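Local atomic coordinates of lipoteichoic acid primase (Listeria monocytogenes, PDB entry 4UOP), a protein that belongs to the sulfatase-like family of metal-dependent alpha/beta enzymes, represented in this model by an extracellular catalytic domain with bound magnesium. Residues B[183-188]-B[192-197]; B[59-64]-B[262-267]; B[338-343]-B[369-374]. One frame throughout, in Å; residues are numbered along the deposited sequence.

Overall arrangement
Contacts 1 and 2 are neighbours on the same side of the chain's centre, with their own centres about 16 Å apart, and they meet directly where Y197 of contact 1 stacks on F264 of contact 2. Contact 2 joins strand 59-65 of the large mixed sheet to helix 246-271; both segments of contact 1 fall between these two in sequence, and contact 1 includes the N-terminus of helix 193-209 on the same flank. Contact 3 follows later in the chain, about 23 Å from contact 2 and about 31 Å from contact 1, centre to centre. Two contacts thus seat helices on one face of the central sheet, and the third ties the region after its strand 336-337 to the smaller antiparallel sheet.

Contact 1: B[183-188]-B[192-197]; sequences DEDVIG and SDEVLY
S192 and D185 are joined twice, once through their side chains and once through their backbones. The S192 hydroxyl donates to D185, with OG 2.7 Å from OD2, and reaches that oxygen from above the carboxylate plane, 56° out of it. Alongside, S192 N bonds to D185 O at 2.9 Å. The same hydroxyl also accepts from V195 N, at an N-H...O angle of 155°, so OG caps the first turn of the helix while donating a hydrogen bond to D185 OD2. S192 achieves this because OG sits between its backbone N and carbonyl carbon (chi1 65°), turned back toward the helix.

Aliphatic contacts flank the polar pair. V195 CG2 packs 3.8 Å from D185 CB and 3.9 Å from E184 CG, while I187 CD1 presses on S192 CB at 3.5 Å. At the outer side one water donates to D185 OD2 and to E194 OE1; this shared donor would ease the repulsion between the two neighbouring carboxylates.

In the next shell Y256 of helix 246-271 touches both I187 and S192, while D193 bonds through OD1 to V221 N and through its backbone N to S222 OG. A short beta hairpin, strands 186-187 and 190-191, leads into the N-capped helix, with serine as the N-cap of helix 193-209.

Contact 2: B[59-64]-B[262-267]; sequences NLIIVQ and GEFIQK
F264 reaches I61 and V63 because its CG stands anti to the backbone N (chi1 177°), which sends the ring out from helix 246-271 toward strand 59-65. On the strand, I61 carries CG1 beside its backbone N (chi1 -62°), leaving CG2 as the branch turned to the ring; in V63, CG2 makes the approach.

Both methyls converge on one ring atom. I61 CG2 lies 4.3 Å from F264 CE2, at the ring edge and near its plane, whereas V63 CG2 comes in obliquely, 4.2 Å from F264 CE2. The ring therefore meets the strand with one corner, and it spans most of the gap between backbones whose CA atoms, V63 and F264, are 10.5 Å apart.

Other side chains complete the layer. Y197 from helix 193-209 stacks on the F264 ring and also packs on V63, F281 of strand 277-283 touches V63 and I265, and I273 adjoins I61. Residues L60 and I62 alternate to the other face of this strand, which runs parallel to 214-219 and 277-283 in the mixed sheet. Helix 246-271 belongs to the crossover linking those two strands, and the contact is one point at which it rests on the sheet.

All three touching side chains are buried and wholly apolar. The touch itself is light, and dispersion and the exclusion of water probably hold it, with the neighbouring side chains filling out the layer.

Contact 3: B[338-343]-B[369-374]; sequences EIDIMP and NYVPER
D340 and N369 make the single polar link between 338-343 and 369-374, a weak hydrogen bond in which N369 ND2 donates to D340 OD2 at 3.2 Å. The two side chains reach for each other from facing segments, and the carboxylate and amide planes stand 71° apart. With its CG anti to the backbone N (chi1 -168°), N369 extends its amide across toward the aspartate.

The stronger hydrogen bonds of both groups lead to residues outside the two segments. D340 OD2 also accepts from G337 N and OD1 from T361 N, so both carboxylate oxygens are held and the group's rotation is fixed. This buried carboxylate thus gathers three N-H donors, G337 N, T361 N and N369 ND2, which would be expected to stabilise its negative charge. On the other side, N369 ND2 donates to V335 O as well, so the amide nitrogen serves two acceptors.

Van der Waals contact is slight: V371 CG2 lies 4.4 Å from D340 OD2.

Strand 371-373 is the edge strand, within this chain, of the five-stranded antiparallel sheet, bonded through V371 to F383, while helix 341-348 follows strand 336-337 of the large mixed sheet. The contact therefore lies at the junction of a large mixed sheet with a smaller antiparallel one, an arrangement familiar from the sulfatase fold.

Contact 1: B[183-188]-B[192-197]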
loop_
_atom_site.group_PDB
_atom_site.type_symbol
_atom_site.label_atom_id
_atom_site.label_comp_id
_atom_site.label_asym_id
_atom_site.label_seq_id
_atom_site.Cartn_x
_atom_site.Cartn_y
_atom_site.Cartn_z
ATOM N N ASP B 183 -1.889 30.132 -12.980
ATOM C CA ASP B 183 -1.479 30.153 -11.571
ATOM C C ASP B 183 -2.170 31.261 -10.774
ATOM O O ASP B 183 -1.683 31.681 -9.727
ATOM C CB ASP B 183 0.045 30.291 -11.489
ATOM C CG ASP B 183 0.765 29.009 -11.874
ATOM O OD1 ASP B 183 0.562 27.984 -11.180
ATOM O OD2 ASP B 183 1.528 29.030 -12.867
ATOM N N GLU B 184 -3.320 31.711 -11.261
ATOM C CA GLU B 184 -4.160 32.644 -10.513
ATOM C C GLU B 184 -4.907 31.895 -9.403
ATOM O O GLU B 184 -5.236 30.706 -9.556
ATOM C CB GLU B 184 -5.171 33.335 -11.441
ATOM C CG GLU B 184 -6.294 32.425 -11.963
ATOM C CD GLU B 184 -7.384 33.172 -12.714
ATOM O OE1 GLU B 184 -7.505 34.412 -12.546
ATOM O OE2 GLU B 184 -8.123 32.515 -13.475
ATOM N N ASP B 185 -5.142 32.597 -8.291
ATOM C CA ASP B 185 -6.015 32.141 -7.204
ATOM C C ASP B 185 -5.697 30.720 -6.747
ATOM O O ASP B 185 -6.571 29.843 -6.702
ATOM C CB ASP B 185 -7.487 32.268 -7.629
ATOM C CG ASP B 185 -8.467 32.171 -6.450
ATOM O OD1 ASP B 185 -8.120 32.555 -5.312
ATOM O OD2 ASP B 185 -9.603 31.716 -6.671
ATOM N N VAL B 186 -4.433 30.509 -6.407
ATOM C CA VAL B 186 -3.973 29.243 -5.871
ATOM C C VAL B 186 -4.492 29.065 -4.438
ATOM O O VAL B 186 -4.439 29.989 -3.616
ATOM C CB VAL B 186 -2.431 29.141 -5.910
ATOM C CG1 VAL B 186 -1.943 27.914 -5.156
ATOM C CG2 VAL B 186 -1.940 29.116 -7.352
ATOM N N ILE B 187 -5.027 27.881 -4.165
ATOM C CA ILE B 187 -5.424 27.480 -2.815
ATOM C C ILE B 187 -4.749 26.135 -2.590
ATOM O O ILE B 187 -4.942 25.196 -3.371
ATOM C CB ILE B 187 -6.954 27.365 -2.664
ATOM C CG1 ILE B 187 -7.579 28.757 -2.744
ATOM C CG2 ILE B 187 -7.328 26.678 -1.352
ATOM C CD1 ILE B 187 -9.089 28.783 -2.600
ATOM N N GLY B 188 -3.939 26.050 -1.539
ATOM C CA GLY B 188 -3.060 24.906 -1.368
ATOM C C GLY B 188 -1.944 24.964 -2.398
ATOM O O GLY B 188 -1.173 25.923 -2.417
ATOM N N SER B 192 -7.635 27.301 -7.464
ATOM C CA SER B 192 -8.786 27.006 -6.637
ATOM C C SER B 192 -9.863 26.269 -7.419
ATOM O O SER B 192 -9.853 26.274 -8.654
ATOM C CB SER B 192 -9.366 28.308 -6.100
ATOM O OG SER B 192 -9.879 29.093 -7.158
ATOM N N ASP B 193 -10.792 25.651 -6.688
ATOM C CA ASP B 193 -11.993 25.092 -7.303
ATOM C C ASP B 193 -12.751 26.157 -8.109
ATOM O O ASP B 193 -13.365 25.830 -9.112
ATOM C CB ASP B 193 -12.941 24.498 -6.258
ATOM C CG ASP B 193 -12.404 23.229 -5.604
ATOM O OD1 ASP B 193 -11.336 22.699 -5.999
ATOM O OD2 ASP B 193 -13.081 22.757 -4.671
ATOM N N GLU B 194 -12.742 27.421 -7.665
ATOM C CA GLU B 194 -13.376 28.480 -8.449
ATOM C C GLU B 194 -12.769 28.569 -9.851
ATOM O O GLU B 194 -13.484 28.706 -10.822
ATOM C CB GLU B 194 -13.286 29.851 -7.765
ATOM C CG GLU B 194 -14.052 30.941 -8.504
ATOM C CD GLU B 194 -14.261 32.209 -7.679
ATOM O OE1 GLU B 194 -13.549 32.410 -6.674
ATOM O OE2 GLU B 194 -15.156 33.010 -8.040
ATOM N N VAL B 195 -11.449 28.478 -9.946
ATOM C CA VAL B 195 -10.762 28.536 -11.244
ATOM C C VAL B 195 -11.079 27.263 -12.061
ATOM O O VAL B 195 -11.285 27.335 -13.277
ATOM C CB VAL B 195 -9.241 28.707 -11.057
ATOM C CG1 VAL B 195 -8.504 28.579 -12.375
ATOM C CG2 VAL B 195 -8.928 30.064 -10.408
ATOM N N LEU B 196 -11.133 26.115 -11.383
ATOM C CA LEU B 196 -11.495 24.847 -12.034
ATOM C C LEU B 196 -12.811 25.002 -12.770
ATOM O O LEU B 196 -12.892 24.771 -13.992
ATOM C CB LEU B 196 -11.590 23.710 -11.002
ATOM C CG LEU B 196 -12.207 22.390 -11.479
ATOM C CD1 LEU B 196 -11.282 21.722 -12.483
ATOM C CD2 LEU B 196 -12.479 21.491 -10.295
ATOM N N TYR B 197 -13.833 25.467 -12.050
ATOM C CA TYR B 197 -15.166 25.542 -12.627
ATOM C C TYR B 197 -15.294 26.668 -13.661
ATOM O O TYR B 197 -15.940 26.504 -14.697
ATOM C CB TYR B 197 -16.222 25.696 -11.537
ATOM C CG TYR B 197 -16.266 24.540 -10.561
ATOM C CD1 TYR B 197 -16.358 23.220 -11.018
ATOM C CD2 TYR B 197 -16.227 24.753 -9.194
ATOM C CE1 TYR B 197 -16.382 22.161 -10.129
ATOM C CE2 TYR B 197 -16.274 23.703 -8.296
ATOM C CZ TYR B 197 -16.342 22.390 -8.769
ATOM O OH TYR B 197 -16.358 21.334 -7.872
HETATM O O HOH W 1 -11.740 31.318 -5.010
#

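Contact 2: B[59-64]-B[262-267]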
loop_
_atom_site.group_PDB
_atom_site.type_symbol
_atom_site.label_atom_id
_atom_site.label_comp_id
_atom_site.label_asym_id
_atom_site.label_seq_id
_atom_site.Cartn_x
_atom_site.Cartn_y
_atom_site.Cartn_z
ATOM N N ASN B 59 -25.720 14.858 -22.105
ATOM C CA ASN B 59 -24.323 14.983 -21.724
ATOM C C ASN B 59 -24.120 14.332 -20.357
ATOM O O ASN B 59 -25.093 13.966 -19.680
ATOM C CB ASN B 59 -23.898 16.443 -21.677
ATOM C CG ASN B 59 -24.245 17.182 -22.934
ATOM O OD1 ASN B 59 -23.719 16.884 -23.992
ATOM N ND2 ASN B 59 -25.159 18.134 -22.836
ATOM N N LEU B 60 -22.862 14.184 -19.963
ATOM C CA LEU B 60 -22.491 13.622 -18.657
ATOM C C LEU B 60 -21.425 14.521 -18.021
ATOM O O LEU B 60 -20.362 14.753 -18.600
ATOM C CB LEU B 60 -21.931 12.218 -18.816
ATOM C CG LEU B 60 -21.400 11.502 -17.572
ATOM C CD1 LEU B 60 -22.484 11.351 -16.536
ATOM C CD2 LEU B 60 -20.835 10.149 -17.981
ATOM N N ILE B 61 -21.746 15.040 -16.855
ATOM C CA ILE B 61 -20.804 15.810 -16.046
ATOM C C ILE B 61 -20.634 15.105 -14.696
ATOM O O ILE B 61 -21.617 14.852 -13.977
ATOM C CB ILE B 61 -21.298 17.235 -15.846
ATOM C CG1 ILE B 61 -21.410 17.953 -17.189
ATOM C CG2 ILE B 61 -20.370 17.970 -14.878
ATOM C CD1 ILE B 61 -22.232 19.224 -17.137
ATOM N N ILE B 62 -19.401 14.769 -14.342
ATOM C CA ILE B 62 -19.120 14.092 -13.086
ATOM C C ILE B 62 -18.086 14.911 -12.316
ATOM O O ILE B 62 -17.037 15.274 -12.880
ATOM C CB ILE B 62 -18.564 12.686 -13.321
ATOM C CG1 ILE B 62 -19.579 11.853 -14.122
ATOM C CG2 ILE B 62 -18.218 12.030 -11.998
ATOM C CD1 ILE B 62 -19.165 10.414 -14.322
ATOM N N VAL B 63 -18.419 15.253 -11.078
ATOM C CA VAL B 63 -17.516 16.011 -10.218
ATOM C C VAL B 63 -17.112 15.146 -9.020
ATOM O O VAL B 63 -17.959 14.678 -8.269
ATOM C CB VAL B 63 -18.120 17.324 -9.710
ATOM C CG1 VAL B 63 -17.072 18.101 -8.932
ATOM C CG2 VAL B 63 -18.667 18.159 -10.854
ATOM N N GLN B 64 -15.809 14.936 -8.891
ATOM C CA GLN B 64 -15.205 14.191 -7.805
ATOM C C GLN B 64 -14.712 15.204 -6.777
ATOM O O GLN B 64 -13.801 15.978 -7.070
ATOM C CB GLN B 64 -14.040 13.361 -8.307
ATOM C CG GLN B 64 -13.405 12.512 -7.221
ATOM C CD GLN B 64 -12.326 11.582 -7.722
ATOM O OE1 GLN B 64 -12.597 10.577 -8.410
ATOM N NE2 GLN B 64 -11.091 11.883 -7.361
ATOM N N GLY B 262 -21.776 24.958 -5.957
ATOM C CA GLY B 262 -23.077 25.598 -6.139
ATOM C C GLY B 262 -23.093 26.651 -7.242
ATOM O O GLY B 262 -24.051 26.764 -8.004
ATOM N N GLU B 263 -22.033 27.448 -7.321
ATOM C CA GLU B 263 -21.911 28.438 -8.388
ATOM C C GLU B 263 -21.775 27.792 -9.780
ATOM O O GLU B 263 -22.319 28.309 -10.763
ATOM C CB GLU B 263 -20.760 29.405 -8.102
ATOM C CG GLU B 263 -21.082 30.300 -6.906
ATOM C CD GLU B 263 -19.938 31.209 -6.485
ATOM O OE1 GLU B 263 -19.031 31.472 -7.298
ATOM O OE2 GLU B 263 -19.947 31.651 -5.315
ATOM N N PHE B 264 -21.039 26.684 -9.850
ATOM C CA PHE B 264 -20.888 25.923 -11.082
ATOM C C PHE B 264 -22.250 25.374 -11.516
ATOM O O PHE B 264 -22.626 25.503 -12.694
ATOM C CB PHE B 264 -19.857 24.821 -10.875
ATOM C CG PHE B 264 -19.650 23.920 -12.053
ATOM C CD1 PHE B 264 -19.237 24.426 -13.284
ATOM C CD2 PHE B 264 -19.789 22.555 -11.911
ATOM C CE1 PHE B 264 -19.026 23.580 -14.361
ATOM C CE2 PHE B 264 -19.571 21.710 -12.988
ATOM C CZ PHE B 264 -19.188 22.220 -14.209
ATOM N N ILE B 265 -23.002 24.819 -10.567
ATOM C CA ILE B 265 -24.348 24.321 -10.835
ATOM C C ILE B 265 -25.263 25.439 -11.355
ATOM O O ILE B 265 -26.007 25.241 -12.309
ATOM C CB ILE B 265 -24.970 23.667 -9.581
ATOM C CG1 ILE B 265 -24.242 22.369 -9.235
ATOM C CG2 ILE B 265 -26.448 23.388 -9.784
ATOM C CD1 ILE B 265 -24.556 21.819 -7.861
ATOM N N GLN B 266 -25.201 26.616 -10.743
ATOM C CA GLN B 266 -26.054 27.717 -11.176
ATOM C C GLN B 266 -25.741 28.133 -12.634
ATOM O O GLN B 266 -26.656 28.458 -13.401
ATOM C CB GLN B 266 -25.951 28.905 -10.218
ATOM C CG GLN B 266 -26.977 30.004 -10.460
ATOM C CD GLN B 266 -28.405 29.492 -10.386
ATOM O OE1 GLN B 266 -28.825 28.935 -9.377
ATOM N NE2 GLN B 266 -29.136 29.635 -11.475
ATOM N N LYS B 267 -24.469 28.086 -13.021
ATOM C CA LYS B 267 -24.083 28.352 -14.406
ATOM C C LYS B 267 -24.570 27.271 -15.366
ATOM O O LYS B 267 -24.993 27.586 -16.472
ATOM C CB LYS B 267 -22.572 28.545 -14.536
ATOM C CG LYS B 267 -22.117 29.844 -13.895
ATOM C CD LYS B 267 -20.608 29.920 -13.731
ATOM C CE LYS B 267 -19.899 30.221 -15.041
ATOM N NZ LYS B 267 -18.581 30.871 -14.807
#

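Contact 3: B[338-343]-B[369-374]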
loop_
_atom_site.group_PDB
_atom_site.type_symbol
_atom_site.label_atom_id
_atom_site.label_comp_id
_atom_site.label_asym_id
_atom_site.label_seq_id
_atom_site.Cartn_x
_atom_site.Cartn_y
_atom_site.Cartn_z
ATOM N N GLU B 338 -17.615 3.303 -5.526
ATOM C CA GLU B 338 -17.133 4.011 -6.705
ATOM C C GLU B 338 -17.082 3.104 -7.953
ATOM O O GLU B 338 -17.358 3.564 -9.039
ATOM C CB GLU B 338 -15.795 4.678 -6.432
ATOM C CG GLU B 338 -15.989 5.974 -5.648
ATOM C CD GLU B 338 -14.800 6.400 -4.811
ATOM O OE1 GLU B 338 -14.025 5.541 -4.318
ATOM O OE2 GLU B 338 -14.678 7.624 -4.611
ATOM N N ILE B 339 -16.762 1.836 -7.778
ATOM C CA ILE B 339 -16.779 0.904 -8.919
ATOM C C ILE B 339 -18.141 0.749 -9.596
ATOM O O ILE B 339 -18.213 0.238 -10.724
ATOM C CB ILE B 339 -16.279 -0.502 -8.541
ATOM C CG1 ILE B 339 -17.103 -1.085 -7.388
ATOM C CG2 ILE B 339 -14.798 -0.468 -8.228
ATOM C CD1 ILE B 339 -16.950 -2.580 -7.257
ATOM N N ASP B 340 -19.212 1.124 -8.904
ATOM C CA ASP B 340 -20.577 0.992 -9.426
ATOM C C ASP B 340 -21.057 2.172 -10.272
ATOM O O ASP B 340 -22.123 2.111 -10.874
ATOM C CB ASP B 340 -21.552 0.769 -8.268
ATOM C CG ASP B 340 -21.210 -0.479 -7.446
ATOM O OD1 ASP B 340 -20.979 -1.544 -8.076
ATOM O OD2 ASP B 340 -21.135 -0.392 -6.192
ATOM N N ILE B 341 -20.286 3.265 -10.307
ATOM C CA ILE B 341 -20.749 4.451 -11.018
ATOM C C ILE B 341 -20.905 4.202 -12.525
ATOM O O ILE B 341 -21.919 4.597 -13.105
ATOM C CB ILE B 341 -19.878 5.688 -10.705
ATOM C CG1 ILE B 341 -20.105 6.083 -9.237
ATOM C CG2 ILE B 341 -20.239 6.828 -11.647
ATOM C CD1 ILE B 341 -19.242 7.235 -8.719
ATOM N N MET B 342 -19.955 3.505 -13.150
ATOM C CA MET B 342 -20.025 3.284 -14.612
ATOM C C MET B 342 -21.273 2.491 -15.041
ATOM O O MET B 342 -22.047 2.980 -15.861
ATOM C CB MET B 342 -18.764 2.611 -15.146
ATOM C CG MET B 342 -18.873 2.284 -16.622
ATOM S SD MET B 342 -17.402 1.556 -17.328
ATOM C CE MET B 342 -18.013 1.255 -18.990
ATOM N N PRO B 343 -21.483 1.284 -14.481
ATOM C CA PRO B 343 -22.689 0.557 -14.911
ATOM C C PRO B 343 -24.000 1.304 -14.618
ATOM O O PRO B 343 -24.941 1.216 -15.406
ATOM C CB PRO B 343 -22.603 -0.775 -14.152
ATOM C CG PRO B 343 -21.614 -0.535 -13.046
ATOM C CD PRO B 343 -20.655 0.478 -13.567
ATOM N N ASN B 369 -26.862 -5.275 -3.538
ATOM C CA ASN B 369 -25.464 -4.983 -3.861
ATOM C C ASN B 369 -24.611 -4.942 -2.589
ATOM O O ASN B 369 -25.124 -4.731 -1.491
ATOM C CB ASN B 369 -25.362 -3.679 -4.650
ATOM C CG ASN B 369 -23.991 -3.460 -5.255
ATOM O OD1 ASN B 369 -23.312 -4.399 -5.664
ATOM N ND2 ASN B 369 -23.585 -2.204 -5.326
ATOM N N TYR B 370 -23.325 -5.231 -2.735
ATOM C CA TYR B 370 -22.385 -5.088 -1.635
ATOM C C TYR B 370 -21.064 -4.594 -2.188
ATOM O O TYR B 370 -20.840 -4.643 -3.388
ATOM C CB TYR B 370 -22.220 -6.407 -0.871
ATOM C CG TYR B 370 -21.694 -7.543 -1.699
ATOM C CD1 TYR B 370 -22.554 -8.308 -2.478
ATOM C CD2 TYR B 370 -20.346 -7.858 -1.703
ATOM C CE1 TYR B 370 -22.083 -9.333 -3.252
ATOM C CE2 TYR B 370 -19.866 -8.905 -2.476
ATOM C CZ TYR B 370 -20.747 -9.637 -3.239
ATOM O OH TYR B 370 -20.293 -10.680 -4.007
ATOM N N VAL B 371 -20.206 -4.095 -1.313
ATOM C CA VAL B 371 -18.970 -3.453 -1.737
ATOM C C VAL B 371 -17.763 -4.064 -1.038
ATOM O O VAL B 371 -17.548 -3.804 0.158
ATOM C CB VAL B 371 -19.005 -1.935 -1.432
ATOM C CG1 VAL B 371 -17.780 -1.271 -2.005
ATOM C CG2 VAL B 371 -20.271 -1.304 -1.996
ATOM N N PRO B 372 -16.968 -4.876 -1.772
ATOM C CA PRO B 372 -15.697 -5.368 -1.252
ATOM C C PRO B 372 -14.701 -4.240 -0.960
ATOM O O PRO B 372 -14.660 -3.257 -1.703
ATOM C CB PRO B 372 -15.177 -6.254 -2.385
ATOM C CG PRO B 372 -16.402 -6.674 -3.114
ATOM C CD PRO B 372 -17.275 -5.464 -3.088
ATOM N N GLU B 373 -13.894 -4.411 0.089
ATOM C CA GLU B 373 -12.860 -3.444 0.451
ATOM C C GLU B 373 -11.528 -4.139 0.624
ATOM O O GLU B 373 -11.484 -5.328 0.901
ATOM C CB GLU B 373 -13.250 -2.731 1.741
ATOM C CG GLU B 373 -14.535 -1.923 1.624
ATOM C CD GLU B 373 -14.383 -0.641 0.833
ATOM O OE1 GLU B 373 -13.246 -0.215 0.562
ATOM O OE2 GLU B 373 -15.416 -0.045 0.480
ATOM N N ARG B 374 -10.439 -3.393 0.456
ATOM C CA ARG B 374 -9.108 -3.950 0.646
ATOM C C ARG B 374 -8.121 -2.900 1.131
ATOM O O ARG B 374 -8.479 -1.735 1.317
ATOM C CB ARG B 374 -8.608 -4.578 -0.662
ATOM C CG ARG B 374 -8.147 -3.562 -1.701
ATOM C CD ARG B 374 -8.071 -4.129 -3.115
ATOM N NE ARG B 374 -7.466 -5.461 -3.174
ATOM C CZ ARG B 374 -7.195 -6.108 -4.306
ATOM N NH1 ARG B 374 -7.427 -5.549 -5.493
ATOM N NH2 ARG B 374 -6.671 -7.323 -4.245
#